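Local structure of coenzyme F420-dependent N(5),N(10)-methenyltetrahydromethanopterin reductase-related protein (6HUZ) at residues I259-V264 against E306-S311; S120-N125 against L194-V199; M1-Y6 against V37-A42; A82-L87 against E178-L183; T102-L107 against Q129-L134. The protein binds the iron-guanylylpyridinol cofactor and, as a bacterial paralog of [Fe]-hydrogenase, uses tetrahydrofolate derivatives as substrates. All coordinates share one frame; numbering follows the deposited sequence.

Contact 1 of 5, residues I259-V264 against E306-S311; sequences IKLLNV and ENFSPS
Lys260 and Leu261 meet Phe308 from the last turn of helix 232-262. The ring of Phe308 is carried toward them because CG lies anti to the backbone N (chi1 172°); its CD2 and CE2 do the touching, and the partner atoms of both side chains stand oblique to the ring. CD2 rests 3.8 Å from CB of Lys260. One atom further along, CE2 meets CD1 of Leu261 at 3.7 Å, and here the two side chains cross at about a right angle. In one of the two conformers of Lys260, bends at chi2 (65°) and chi4 (-66°) turn the chain so that NZ comes to Phe308 O. In that conformer NZ makes a weak hydrogen bond to Phe308 O at 3.2 Å, and a water 3.1 Å from NZ passes a bond on to Glu306 O. A further hydrogen bond to Ala305 O places the ammonium at the C-terminal end of helix 299-306, whose carbonyls probably favour its charge. Leu261 and Pro310 also pack on Glu165 of the second subunit. The end of helix 232-262 thus packs on the loop after helix 299-306, in the helical C-terminal part of the chain and beside the second subunit.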
# COMPACT_ATOMS: atom_id res chain seq x y z
N ILE A 259 -4.00 7.70 -10.68
CA ILE A 259 -4.21 9.14 -10.61
C ILE A 259 -5.65 9.52 -11.01
O ILE A 259 -6.29 10.28 -10.30
CB ILE A 259 -3.16 9.88 -11.47
CG1 ILE A 259 -1.73 9.73 -10.87
CG2 ILE A 259 -3.54 11.36 -11.63
CD1 ILE A 259 -0.57 9.96 -11.90
N LYS A 260 -6.16 8.99 -12.14
CA LYS A 260 -7.52 9.32 -12.59
C LYS A 260 -8.60 8.82 -11.63
O LYS A 260 -9.57 9.52 -11.36
CB LYS A 260 -7.78 8.73 -13.97
CG LYS A 260 -9.17 9.04 -14.53
CD LYS A 260 -9.35 10.53 -14.80
CE LYS A 260 -10.40 10.81 -15.85
NZ LYS A 260 -10.01 10.30 -17.20
N LEU A 261 -8.46 7.60 -11.16
CA LEU A 261 -9.50 7.08 -10.27
C LEU A 261 -9.50 7.63 -8.85
O LEU A 261 -10.57 7.87 -8.33
CB LEU A 261 -9.45 5.56 -10.29
CG LEU A 261 -9.74 4.97 -11.69
CD1 LEU A 261 -9.23 3.54 -11.80
CD2 LEU A 261 -11.23 5.06 -12.03
N LEU A 262 -8.34 7.85 -8.20
CA LEU A 262 -8.40 8.38 -6.82
C LEU A 262 -8.85 9.85 -6.76
O LEU A 262 -9.53 10.26 -5.80
CB LEU A 262 -7.04 8.23 -6.11
CG LEU A 262 -6.66 6.85 -5.64
CD1 LEU A 262 -5.26 6.85 -5.03
CD2 LEU A 262 -7.67 6.33 -4.62
N ASN A 263 -8.46 10.64 -7.78
CA ASN A 263 -8.76 12.08 -7.88
C ASN A 263 -7.86 12.86 -6.90
O ASN A 263 -8.10 12.92 -5.68
CB ASN A 263 -10.26 12.40 -7.71
CG ASN A 263 -10.58 13.84 -8.10
OD1 ASN A 263 -9.82 14.77 -7.80
ND2 ASN A 263 -11.70 14.09 -8.76
N VAL A 264 -6.82 13.47 -7.45
CA VAL A 264 -5.84 14.25 -6.65
C VAL A 264 -6.55 15.41 -5.91
O VAL A 264 -6.31 15.66 -4.73
CB VAL A 264 -4.72 14.77 -7.59
CG1 VAL A 264 -3.88 15.85 -6.91
CG2 VAL A 264 -3.83 13.63 -8.06
N GLU A 306 -5.79 11.79 -18.05
CA GLU A 306 -6.90 12.45 -18.73
C GLU A 306 -7.44 11.56 -19.87
O GLU A 306 -8.63 11.62 -20.17
CB GLU A 306 -6.47 13.83 -19.26
CG GLU A 306 -6.27 14.84 -18.13
CD GLU A 306 -5.90 16.24 -18.59
OE1 GLU A 306 -4.83 16.40 -19.22
OE2 GLU A 306 -6.68 17.17 -18.30
N ASN A 307 -6.60 10.73 -20.50
CA ASN A 307 -7.07 9.85 -21.58
C ASN A 307 -7.36 8.41 -21.08
O ASN A 307 -7.57 7.51 -21.89
CB ASN A 307 -6.00 9.81 -22.68
CG ASN A 307 -5.69 11.18 -23.26
OD1 ASN A 307 -4.56 11.68 -23.18
ND2 ASN A 307 -6.70 11.82 -23.84
N PHE A 308 -7.38 8.20 -19.74
CA PHE A 308 -7.59 6.88 -19.14
C PHE A 308 -9.02 6.52 -18.91
O PHE A 308 -9.80 7.36 -18.50
CB PHE A 308 -6.90 6.80 -17.77
CG PHE A 308 -7.25 5.54 -17.00
CD1 PHE A 308 -6.65 4.33 -17.31
CD2 PHE A 308 -8.22 5.56 -16.00
CE1 PHE A 308 -7.01 3.16 -16.62
CE2 PHE A 308 -8.56 4.41 -15.30
CZ PHE A 308 -7.97 3.21 -15.63
N SER A 309 -9.36 5.24 -19.11
CA SER A 309 -10.71 4.76 -18.85
C SER A 309 -10.58 3.31 -18.35
O SER A 309 -9.83 2.55 -18.97
CB SER A 309 -11.56 4.81 -20.11
OG SER A 309 -12.94 4.82 -19.77
N PRO A 310 -11.22 2.88 -17.24
CA PRO A 310 -11.04 1.49 -16.81
C PRO A 310 -11.70 0.52 -17.80
O PRO A 310 -12.88 0.67 -18.09
CB PRO A 310 -11.72 1.44 -15.43
CG PRO A 310 -12.76 2.51 -15.50
CD PRO A 310 -12.14 3.61 -16.34
N SER A 311 -10.96 -0.45 -18.32
CA SER A 311 -11.48 -1.42 -19.30
C SER A 311 -12.45 -2.41 -18.67
O SER A 311 -13.43 -2.77 -19.29
CB SER A 311 -10.33 -2.17 -19.96
OG SER A 311 -9.42 -2.66 -18.99
O HOH W 1 -11.08 10.30 -20.07

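Contact 2 of 5, residues S120-N125 against L194-V199; sequences SILVLN and LPAELV
Leu122 and Ile121, in the first turn of an N-capped helix on the Rossmann-like domain, pack against Ala196 and Glu197, where the chain leaves strand 190-195 for helix 196-203. The apolar contacts centre on Leu122, whose two methyls divide the work. CD2 lies 3.6 Å from CB of Ala196, and CD1 lies 3.8 Å from CB of Glu197, the two side chains crossing at about a right angle. Ile121 adds CG2, 4.0 Å from the same Ala196 CB, while its CG1 branch, anti to the backbone N (chi1 -167°), leads away from Ala196; the side chain also packs on Thr115, Phe142 and Thr144. Replacing Leu122 with alanine would probably open a gap beside Ala196 and take away the methyl packed on Glu197 CB. The polar contacts lie outside this apolar patch. The extended Glu197 sends OE1 and OE2 to Thr316 OG1 and Ser317 OG of the second subunit. At the helix start, Ser120 OG accepts two weak capping bonds, from Leu122 N at 3.2 Å and, straighter at 163°, from Val123 N at 3.3 Å.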
# COMPACT_ATOMS: atom_id res chain seq x y z
N SER A 120 14.16 -11.90 -7.65
CA SER A 120 13.60 -12.39 -6.40
C SER A 120 14.10 -13.83 -6.21
O SER A 120 14.09 -14.62 -7.16
CB SER A 120 12.08 -12.40 -6.46
OG SER A 120 11.57 -13.33 -5.52
N ILE A 121 14.54 -14.17 -4.98
CA ILE A 121 15.02 -15.53 -4.72
C ILE A 121 13.89 -16.54 -4.88
O ILE A 121 14.16 -17.70 -5.27
CB ILE A 121 15.74 -15.66 -3.34
CG1 ILE A 121 16.51 -17.01 -3.26
CG2 ILE A 121 14.75 -15.57 -2.15
CD1 ILE A 121 17.65 -17.31 -4.37
N LEU A 122 12.65 -16.13 -4.56
CA LEU A 122 11.48 -17.00 -4.66
C LEU A 122 11.17 -17.29 -6.11
O LEU A 122 10.84 -18.43 -6.43
CB LEU A 122 10.26 -16.40 -3.93
CG LEU A 122 10.49 -16.11 -2.42
CD1 LEU A 122 9.17 -15.72 -1.72
CD2 LEU A 122 11.12 -17.33 -1.70
N VAL A 123 11.29 -16.29 -6.98
CA VAL A 123 11.06 -16.50 -8.41
C VAL A 123 12.12 -17.46 -8.93
O VAL A 123 11.79 -18.44 -9.60
CB VAL A 123 11.07 -15.17 -9.20
CG1 VAL A 123 11.05 -15.42 -10.71
CG2 VAL A 123 9.90 -14.31 -8.80
N LEU A 124 13.41 -17.21 -8.62
CA LEU A 124 14.47 -18.09 -9.07
C LEU A 124 14.32 -19.51 -8.56
O LEU A 124 14.48 -20.46 -9.32
CB LEU A 124 15.85 -17.55 -8.68
CG LEU A 124 17.03 -18.43 -9.13
CD1 LEU A 124 17.09 -18.53 -10.63
CD2 LEU A 124 18.36 -17.91 -8.58
N ASN A 125 14.03 -19.67 -7.26
CA ASN A 125 13.87 -21.00 -6.66
C ASN A 125 12.74 -21.80 -7.36
O ASN A 125 12.88 -23.00 -7.62
CB ASN A 125 13.59 -20.85 -5.17
CG ASN A 125 13.26 -22.16 -4.51
OD1 ASN A 125 12.11 -22.48 -4.26
ND2 ASN A 125 14.26 -22.95 -4.25
N LEU A 194 15.77 -11.39 6.83
CA LEU A 194 14.35 -11.13 6.59
C LEU A 194 13.62 -12.30 5.94
O LEU A 194 14.23 -13.09 5.24
CB LEU A 194 14.20 -9.94 5.60
CG LEU A 194 14.93 -8.65 5.92
CD1 LEU A 194 14.55 -7.59 4.92
CD2 LEU A 194 14.62 -8.15 7.29
N PRO A 195 12.29 -12.38 6.12
CA PRO A 195 11.54 -13.41 5.40
C PRO A 195 11.88 -13.20 3.92
O PRO A 195 11.96 -12.05 3.42
CB PRO A 195 10.07 -13.08 5.71
CG PRO A 195 10.10 -12.24 6.92
CD PRO A 195 11.40 -11.49 6.89
N ALA A 196 12.09 -14.28 3.20
CA ALA A 196 12.47 -14.20 1.78
C ALA A 196 11.61 -13.25 0.91
O ALA A 196 12.15 -12.52 0.08
CB ALA A 196 12.50 -15.59 1.19
N GLU A 197 10.31 -13.26 1.10
CA GLU A 197 9.46 -12.41 0.27
C GLU A 197 9.64 -10.90 0.53
O GLU A 197 9.34 -10.10 -0.35
CB GLU A 197 8.00 -12.80 0.47
CG GLU A 197 7.06 -12.31 -0.61
CD GLU A 197 5.62 -12.69 -0.36
OE1 GLU A 197 5.27 -12.97 0.81
OE2 GLU A 197 4.84 -12.69 -1.33
N LEU A 198 10.15 -10.53 1.69
CA LEU A 198 10.33 -9.13 2.06
C LEU A 198 11.66 -8.53 1.67
O LEU A 198 11.81 -7.31 1.75
CB LEU A 198 10.12 -8.98 3.59
CG LEU A 198 8.76 -9.51 4.11
CD1 LEU A 198 8.52 -9.12 5.57
CD2 LEU A 198 7.61 -9.01 3.29
N VAL A 199 12.66 -9.37 1.28
CA VAL A 199 13.97 -8.84 0.88
C VAL A 199 13.78 -7.83 -0.27
O VAL A 199 14.32 -6.72 -0.20
CB VAL A 199 14.97 -9.98 0.55
CG1 VAL A 199 16.23 -9.43 -0.13
CG2 VAL A 199 15.32 -10.76 1.82

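Contact 3 of 5, residues M1-Y6 against V37-A42; sequences MRVTVY and VEFAKA
The helical bond from Lys41 N to Val37 O, 2.8 Å long, closes the turn that holds Phe39 over Val3 and Val5. The same turn is continued by Ala42 N, which donates to Glu38 O at 3.1 Å. Across the contact itself the forces are purely apolar, and one ring receives two valines. Phe39 CG stands anti to the carbonyl carbon (chi1 -61°), which sends the ring toward the strand with CD2 and CE2 leading. Val5 comes in at the ring's edge, near its plane: CG2, the methyl anti to the carbonyl carbon, lies 4.2 Å from CE2 of Phe39. Val3 uses its other branch, CG1, which approaches the ring obliquely and stops 4.3 Å from CD2. Phe39 also packs on Leu183 of helix 174-186 and on Val46 and Ile86 of the sheet. Thr4 and Tyr6 belong to the far face of strand 2-6, where Thr4 CG2 sits over one face of the Tyr6 ring, toward its rim, and Tyr6 touches the iron-guanylylpyridinol cofactor. Strand 2-6, helix 32-41 and strand 45-49, its neighbour in the parallel sheet, form the first beta-alpha-beta crossover of a Rossmann-like fold, in which Phe39 joins its helix to the first strand.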
# COMPACT_ATOMS: atom_id res chain seq x y z
N MET A 1 36.18 -19.32 3.27
CA MET A 1 35.26 -20.12 2.47
C MET A 1 35.42 -19.77 0.97
O MET A 1 36.02 -18.73 0.65
CB MET A 1 33.81 -19.95 2.99
CG MET A 1 33.00 -18.83 2.32
SD MET A 1 31.29 -18.66 2.98
CE MET A 1 31.60 -18.23 4.69
N ARG A 2 34.94 -20.64 0.08
CA ARG A 2 35.06 -20.41 -1.36
C ARG A 2 33.78 -19.69 -1.84
O ARG A 2 32.69 -20.27 -1.76
CB ARG A 2 35.25 -21.73 -2.13
CG ARG A 2 36.63 -22.42 -1.90
CD ARG A 2 37.44 -22.62 -3.16
NE ARG A 2 38.87 -22.37 -2.91
CZ ARG A 2 39.65 -21.55 -3.62
NH1 ARG A 2 40.93 -21.41 -3.29
NH2 ARG A 2 39.16 -20.87 -4.65
N VAL A 3 33.90 -18.45 -2.31
CA VAL A 3 32.75 -17.65 -2.77
C VAL A 3 32.98 -17.24 -4.23
O VAL A 3 34.07 -16.79 -4.57
CB VAL A 3 32.62 -16.35 -1.94
CG1 VAL A 3 31.35 -15.58 -2.28
CG2 VAL A 3 32.71 -16.63 -0.45
N THR A 4 31.96 -17.36 -5.06
CA THR A 4 32.01 -16.92 -6.44
C THR A 4 30.95 -15.84 -6.60
O THR A 4 29.77 -16.06 -6.28
CB THR A 4 31.74 -18.04 -7.46
OG1 THR A 4 32.76 -19.04 -7.33
CG2 THR A 4 31.73 -17.53 -8.90
N VAL A 5 31.36 -14.68 -7.09
CA VAL A 5 30.46 -13.56 -7.35
C VAL A 5 30.30 -13.59 -8.83
O VAL A 5 31.30 -13.65 -9.56
CB VAL A 5 31.03 -12.21 -6.86
CG1 VAL A 5 30.18 -11.05 -7.37
CG2 VAL A 5 31.13 -12.19 -5.33
N TYR A 6 29.08 -13.58 -9.30
CA TYR A 6 28.80 -13.62 -10.73
C TYR A 6 28.39 -12.23 -11.15
O TYR A 6 27.36 -11.78 -10.70
CB TYR A 6 27.68 -14.63 -11.01
CG TYR A 6 28.20 -16.05 -10.99
CD1 TYR A 6 28.77 -16.62 -12.13
CD2 TYR A 6 28.14 -16.83 -9.84
CE1 TYR A 6 29.30 -17.91 -12.11
CE2 TYR A 6 28.66 -18.13 -9.81
CZ TYR A 6 29.20 -18.67 -10.96
OH TYR A 6 29.72 -19.95 -10.94
N VAL A 37 36.07 -7.90 -3.75
CA VAL A 37 37.25 -7.31 -3.11
C VAL A 37 37.10 -7.38 -1.58
O VAL A 37 38.05 -7.76 -0.89
CB VAL A 37 37.48 -5.87 -3.62
CG1 VAL A 37 38.35 -5.06 -2.64
CG2 VAL A 37 38.12 -5.89 -5.01
N GLU A 38 35.92 -7.02 -1.06
CA GLU A 38 35.71 -7.06 0.39
C GLU A 38 35.82 -8.47 0.95
O GLU A 38 36.39 -8.64 2.02
CB GLU A 38 34.33 -6.46 0.75
CG GLU A 38 34.34 -4.95 0.65
CD GLU A 38 32.98 -4.25 0.67
OE1 GLU A 38 32.97 -3.03 0.40
OE2 GLU A 38 31.95 -4.91 0.93
N PHE A 39 35.23 -9.47 0.27
CA PHE A 39 35.28 -10.86 0.76
C PHE A 39 36.75 -11.35 0.69
O PHE A 39 37.22 -12.06 1.59
CB PHE A 39 34.34 -11.77 -0.08
CG PHE A 39 32.85 -11.45 -0.07
CD1 PHE A 39 32.19 -11.12 1.10
CD2 PHE A 39 32.10 -11.50 -1.24
CE1 PHE A 39 30.82 -10.82 1.10
CE2 PHE A 39 30.74 -11.20 -1.24
CZ PHE A 39 30.11 -10.88 -0.06
N ALA A 40 37.47 -10.95 -0.36
CA ALA A 40 38.87 -11.32 -0.54
C ALA A 40 39.72 -10.67 0.56
O ALA A 40 40.60 -11.33 1.13
CB ALA A 40 39.35 -10.88 -1.92
N LYS A 41 39.43 -9.40 0.91
CA LYS A 41 40.19 -8.72 1.97
C LYS A 41 39.96 -9.40 3.32
O LYS A 41 40.89 -9.49 4.12
CB LYS A 41 39.85 -7.22 2.04
CG LYS A 41 40.57 -6.40 0.98
CD LYS A 41 39.97 -5.01 0.85
CE LYS A 41 40.95 -4.02 0.24
NZ LYS A 41 40.27 -3.05 -0.66
N ALA A 42 38.73 -9.92 3.56
CA ALA A 42 38.39 -10.62 4.79
C ALA A 42 39.15 -11.96 4.89
O ALA A 42 39.20 -12.55 5.96
CB ALA A 42 36.89 -10.86 4.88

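Contact 4 of 5, residues A82-L87 against E178-L183; sequences AEVAIL and EKLKKL. With EDO (1,2-ethanediol), chain F.
Glu83 reaches from just before strand 84-87 to Lys179 on helix 174-186, and atom after atom of its side chain faces the same ammonium. CB lies 3.9 Å from NZ of Lys179, and CG, anti to the carbonyl carbon of Glu83 (chi1 -73°), keeps that distance. The chain then runs on extended, with CD 3.8 Å from Lys179 NZ, and the carboxylate splits its tasks. OE2 forms a salt bridge with Lys179 NZ at 2.9 Å through its anti lone pair, while OE1 accepts from Arg2 N at the start of the neighbouring strand 2-6. Lys179, also extended, crosses the glutamate at about a right angle. A water 2.7 Å from its NZ donates to Glu83 O, tying the ammonium to the backbone as well. With an alanine here, Lys179 would probably lose its charged mate and Arg2 N this acceptor. Deeper in, Val84 and Leu183 meet tip to tip, CG1 to CD1 at 3.9 Å, and Leu180 brings CD2 to the same valine CG1, also at 3.9 Å. The salt bridge and the packing of Val84 on Leu180 and Leu183 seat helix 174-186 on the parallel sheet, on the face it shares with helix 32-41, as in the alpha/beta layering of a Rossmann-like domain.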
# COMPACT_ATOMS: atom_id res chain seq x y z
N ALA A 82 32.69 -23.49 -5.49
CA ALA A 82 31.88 -22.48 -4.84
C ALA A 82 30.91 -22.99 -3.75
O ALA A 82 30.01 -23.78 -4.03
CB ALA A 82 31.11 -21.71 -5.91
N GLU A 83 31.09 -22.51 -2.50
CA GLU A 83 30.20 -22.85 -1.38
C GLU A 83 29.05 -21.84 -1.39
O GLU A 83 27.95 -22.13 -0.91
CB GLU A 83 30.90 -22.71 -0.04
CG GLU A 83 31.92 -23.77 0.28
CD GLU A 83 32.63 -23.34 1.55
OE1 GLU A 83 33.83 -23.00 1.47
OE2 GLU A 83 31.96 -23.32 2.61
N VAL A 84 29.34 -20.63 -1.88
CA VAL A 84 28.37 -19.54 -1.99
C VAL A 84 28.51 -18.99 -3.43
O VAL A 84 29.62 -18.66 -3.85
CB VAL A 84 28.59 -18.41 -0.97
CG1 VAL A 84 27.66 -17.23 -1.26
CG2 VAL A 84 28.40 -18.89 0.46
N ALA A 85 27.40 -18.89 -4.15
CA ALA A 85 27.38 -18.35 -5.50
C ALA A 85 26.45 -17.13 -5.42
O ALA A 85 25.27 -17.28 -5.11
CB ALA A 85 26.84 -19.38 -6.49
N ILE A 86 27.00 -15.92 -5.64
CA ILE A 86 26.23 -14.69 -5.56
C ILE A 86 25.95 -14.17 -6.96
O ILE A 86 26.88 -13.91 -7.71
CB ILE A 86 26.91 -13.61 -4.69
CG1 ILE A 86 27.06 -14.13 -3.24
CG2 ILE A 86 26.01 -12.34 -4.71
CD1 ILE A 86 28.05 -13.38 -2.40
N LEU A 87 24.66 -13.98 -7.29
CA LEU A 87 24.28 -13.51 -8.62
C LEU A 87 24.10 -12.01 -8.72
O LEU A 87 22.99 -11.51 -8.50
CB LEU A 87 23.02 -14.26 -9.07
CG LEU A 87 23.15 -15.78 -9.13
CD1 LEU A 87 21.82 -16.43 -9.44
CD2 LEU A 87 24.18 -16.23 -10.18
N GLU A 178 24.06 -19.26 8.12
CA GLU A 178 25.23 -18.90 8.95
C GLU A 178 26.40 -18.48 8.06
O GLU A 178 27.11 -17.54 8.39
CB GLU A 178 25.66 -20.05 9.88
CG GLU A 178 24.72 -20.28 11.06
CD GLU A 178 24.38 -19.05 11.89
OE1 GLU A 178 25.31 -18.32 12.31
OE2 GLU A 178 23.17 -18.82 12.13
N LYS A 179 26.60 -19.17 6.94
CA LYS A 179 27.70 -18.82 6.03
C LYS A 179 27.50 -17.40 5.49
O LYS A 179 28.45 -16.64 5.44
CB LYS A 179 27.80 -19.81 4.87
CG LYS A 179 28.37 -21.17 5.26
CD LYS A 179 28.69 -21.98 4.04
CE LYS A 179 28.78 -23.45 4.35
NZ LYS A 179 29.28 -24.23 3.18
N LEU A 180 26.25 -17.05 5.11
CA LEU A 180 25.93 -15.73 4.57
C LEU A 180 26.14 -14.68 5.64
O LEU A 180 26.78 -13.66 5.38
CB LEU A 180 24.50 -15.71 4.03
CG LEU A 180 24.24 -16.74 2.92
CD1 LEU A 180 22.86 -16.57 2.33
CD2 LEU A 180 25.31 -16.66 1.83
N LYS A 181 25.63 -14.95 6.85
CA LYS A 181 25.81 -14.03 7.98
C LYS A 181 27.31 -13.76 8.19
O LYS A 181 27.68 -12.62 8.47
CB LYS A 181 25.22 -14.63 9.26
CG LYS A 181 23.73 -14.49 9.37
CD LYS A 181 23.17 -15.31 10.54
CE LYS A 181 23.52 -14.74 11.90
NZ LYS A 181 22.90 -15.53 13.00
N LYS A 182 28.15 -14.81 8.08
CA LYS A 182 29.61 -14.68 8.25
C LYS A 182 30.20 -13.80 7.15
O LYS A 182 30.99 -12.91 7.44
CB LYS A 182 30.27 -16.07 8.31
CG LYS A 182 31.74 -16.03 8.68
CD LYS A 182 32.25 -17.39 9.12
CE LYS A 182 33.70 -17.66 8.74
NZ LYS A 182 34.62 -16.56 9.16
N LEU A 183 29.79 -14.00 5.87
CA LEU A 183 30.30 -13.16 4.79
C LEU A 183 30.04 -11.68 5.15
O LEU A 183 30.93 -10.84 4.99
CB LEU A 183 29.67 -13.51 3.42
CG LEU A 183 30.19 -14.82 2.81
CD1 LEU A 183 29.51 -15.13 1.48
CD2 LEU A 183 31.70 -14.79 2.63
C1 EDO F . 28.74 -15.30 11.67
O1 EDO F . 28.48 -13.90 11.62
C2 EDO F . 27.54 -16.07 11.10
O2 EDO F . 27.75 -17.48 11.07
O HOH W 2 27.30 -23.35 1.63

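Contact 5 of 5, residues T102-L107 against Q129-L134; sequences TILPYL and QNAIFL
In the alpha/beta layering of the Rossmann-like domain, the C-terminal part of helix 95-103 and the residues after it pack against the first turns of helix 129-135, and Leu104 makes the join. Its CG lies anti to the backbone N (chi1 -165°), and with chi2 at 67° the methyl CD2 leads toward helix 129-135. CD2 comes 3.7 Å from CB of Ala131 and lies 4.1 Å from N of Ile132. The side chain of Ile132 takes part from the flank, with CG1 4.2 Å from Leu104 CD2. One methyl is thus received by an alanine and by the main chain next to it, and the small side chain of Ala131 lets the leucine come close to the helix surface. Ile103 O accepts from Tyr106 N at 3.0 Å and, weakly, from Leu107 N, while Phe133 N donates to Gln129 O at 3.0 Å. Leu107 O receives Arg137 NH1, which adds a polar tie to the chain just past helix 129-135. Leu104 also packs on Ile140 and on Ile113 of strand 112-115, and Ile103 and Leu107 on Ala85 of strand 84-87, so the segment 102-107 lies between helix 129-135 and the sheet, with helix 75-79 packing on Thr102 and Ile103.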
# COMPACT_ATOMS: atom_id res chain seq x y z
N THR A 102 22.81 -23.20 -15.45
CA THR A 102 24.08 -23.71 -15.98
C THR A 102 25.05 -24.13 -14.88
O THR A 102 25.71 -25.16 -15.04
CB THR A 102 24.67 -22.63 -16.91
OG1 THR A 102 23.74 -22.36 -17.95
CG2 THR A 102 26.00 -23.04 -17.52
N ILE A 103 25.15 -23.36 -13.78
CA ILE A 103 26.09 -23.70 -12.68
C ILE A 103 25.53 -24.72 -11.69
O ILE A 103 26.30 -25.34 -10.96
CB ILE A 103 26.54 -22.43 -11.91
CG1 ILE A 103 25.39 -21.85 -11.05
CG2 ILE A 103 27.16 -21.41 -12.88
CD1 ILE A 103 25.71 -20.59 -10.24
N LEU A 104 24.21 -24.88 -11.66
CA LEU A 104 23.55 -25.80 -10.74
C LEU A 104 24.19 -27.22 -10.62
O LEU A 104 24.35 -27.70 -9.50
CB LEU A 104 22.06 -25.90 -11.13
CG LEU A 104 21.11 -26.51 -10.12
CD1 LEU A 104 20.98 -25.62 -8.90
CD2 LEU A 104 19.74 -26.67 -10.74
N PRO A 105 24.57 -27.92 -11.70
CA PRO A 105 25.17 -29.26 -11.52
C PRO A 105 26.61 -29.28 -11.02
O PRO A 105 27.10 -30.35 -10.66
CB PRO A 105 25.10 -29.89 -12.92
CG PRO A 105 24.74 -28.81 -13.86
CD PRO A 105 24.47 -27.54 -13.13
N TYR A 106 27.29 -28.12 -11.03
CA TYR A 106 28.70 -28.03 -10.65
C TYR A 106 28.99 -27.51 -9.25
O TYR A 106 30.10 -27.69 -8.78
CB TYR A 106 29.41 -27.13 -11.65
CG TYR A 106 29.28 -27.62 -13.08
CD1 TYR A 106 30.19 -28.54 -13.60
CD2 TYR A 106 28.27 -27.16 -13.90
CE1 TYR A 106 30.09 -28.98 -14.91
CE2 TYR A 106 28.16 -27.59 -15.23
CZ TYR A 106 29.08 -28.51 -15.73
OH TYR A 106 29.02 -28.97 -17.02
N LEU A 107 28.02 -26.85 -8.58
CA LEU A 107 28.25 -26.31 -7.24
C LEU A 107 28.56 -27.43 -6.27
O LEU A 107 28.09 -28.55 -6.47
CB LEU A 107 27.04 -25.45 -6.79
CG LEU A 107 26.79 -24.20 -7.63
CD1 LEU A 107 25.37 -23.61 -7.38
CD2 LEU A 107 27.87 -23.15 -7.41
N GLN A 129 12.82 -25.59 -10.04
CA GLN A 129 12.33 -26.87 -9.51
C GLN A 129 12.57 -28.10 -10.38
O GLN A 129 13.03 -29.12 -9.86
CB GLN A 129 10.84 -26.78 -9.12
CG GLN A 129 10.60 -25.92 -7.87
CD GLN A 129 11.35 -26.41 -6.65
OE1 GLN A 129 11.21 -27.55 -6.21
NE2 GLN A 129 12.17 -25.55 -6.07
N ASN A 130 12.27 -28.06 -11.69
CA ASN A 130 12.51 -29.26 -12.48
C ASN A 130 14.01 -29.56 -12.65
O ASN A 130 14.40 -30.72 -12.69
CB ASN A 130 11.82 -29.15 -13.84
CG ASN A 130 11.76 -30.47 -14.55
OD1 ASN A 130 11.37 -31.51 -13.98
ND2 ASN A 130 12.17 -30.48 -15.82
N ALA A 131 14.84 -28.52 -12.73
CA ALA A 131 16.29 -28.70 -12.88
C ALA A 131 16.83 -29.36 -11.60
O ALA A 131 17.67 -30.25 -11.68
CB ALA A 131 16.96 -27.35 -13.12
N ILE A 132 16.34 -28.96 -10.43
CA ILE A 132 16.76 -29.53 -9.15
C ILE A 132 16.36 -31.01 -9.15
O ILE A 132 17.19 -31.86 -8.86
CB ILE A 132 16.15 -28.78 -7.95
CG1 ILE A 132 16.77 -27.37 -7.80
CG2 ILE A 132 16.31 -29.58 -6.67
CD1 ILE A 132 15.77 -26.28 -7.06
N PHE A 133 15.09 -31.33 -9.48
CA PHE A 133 14.68 -32.75 -9.53
C PHE A 133 15.60 -33.56 -10.45
O PHE A 133 16.08 -34.62 -10.06
CB PHE A 133 13.24 -32.91 -10.00
CG PHE A 133 12.82 -34.34 -10.26
CD1 PHE A 133 12.61 -35.22 -9.21
CD2 PHE A 133 12.58 -34.78 -11.55
CE1 PHE A 133 12.20 -36.53 -9.46
CE2 PHE A 133 12.20 -36.11 -11.80
CZ PHE A 133 12.04 -36.97 -10.75
N LEU A 134 15.81 -33.08 -11.68
CA LEU A 134 16.64 -33.77 -12.67
C LEU A 134 18.10 -33.95 -12.30
O LEU A 134 18.67 -35.00 -12.56
CB LEU A 134 16.57 -33.04 -14.02
CG LEU A 134 15.25 -33.16 -14.75
CD1 LEU A 134 15.25 -32.28 -16.00
CD2 LEU A 134 14.98 -34.60 -15.12

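Overall arrangement
Contacts 3 and 4 lie closest, their centres about 9 Å apart, because strands 2-6 and 84-87 are neighbours in the six-stranded parallel sheet; helices 32-41 and 174-186 lie on one face of it. Contact 3 closes first along the chain. Contact 5, about 18 Å from contact 4, falls between that contact's two segments. Contact 2 crosses both along the chain, adjoins contact 5 in sequence and touches contact 4 through Leu124 on Leu87. Contact 1 comes last, about 33 Å from contact 2 and 50 Å from contact 3, in the helical C-terminal part. Leu194 and Pro195 of contact 2 pack on Asn263 and Leu261 of the second subunit, so the dimer interface brings contact 2 of one subunit against contact 1 of the other.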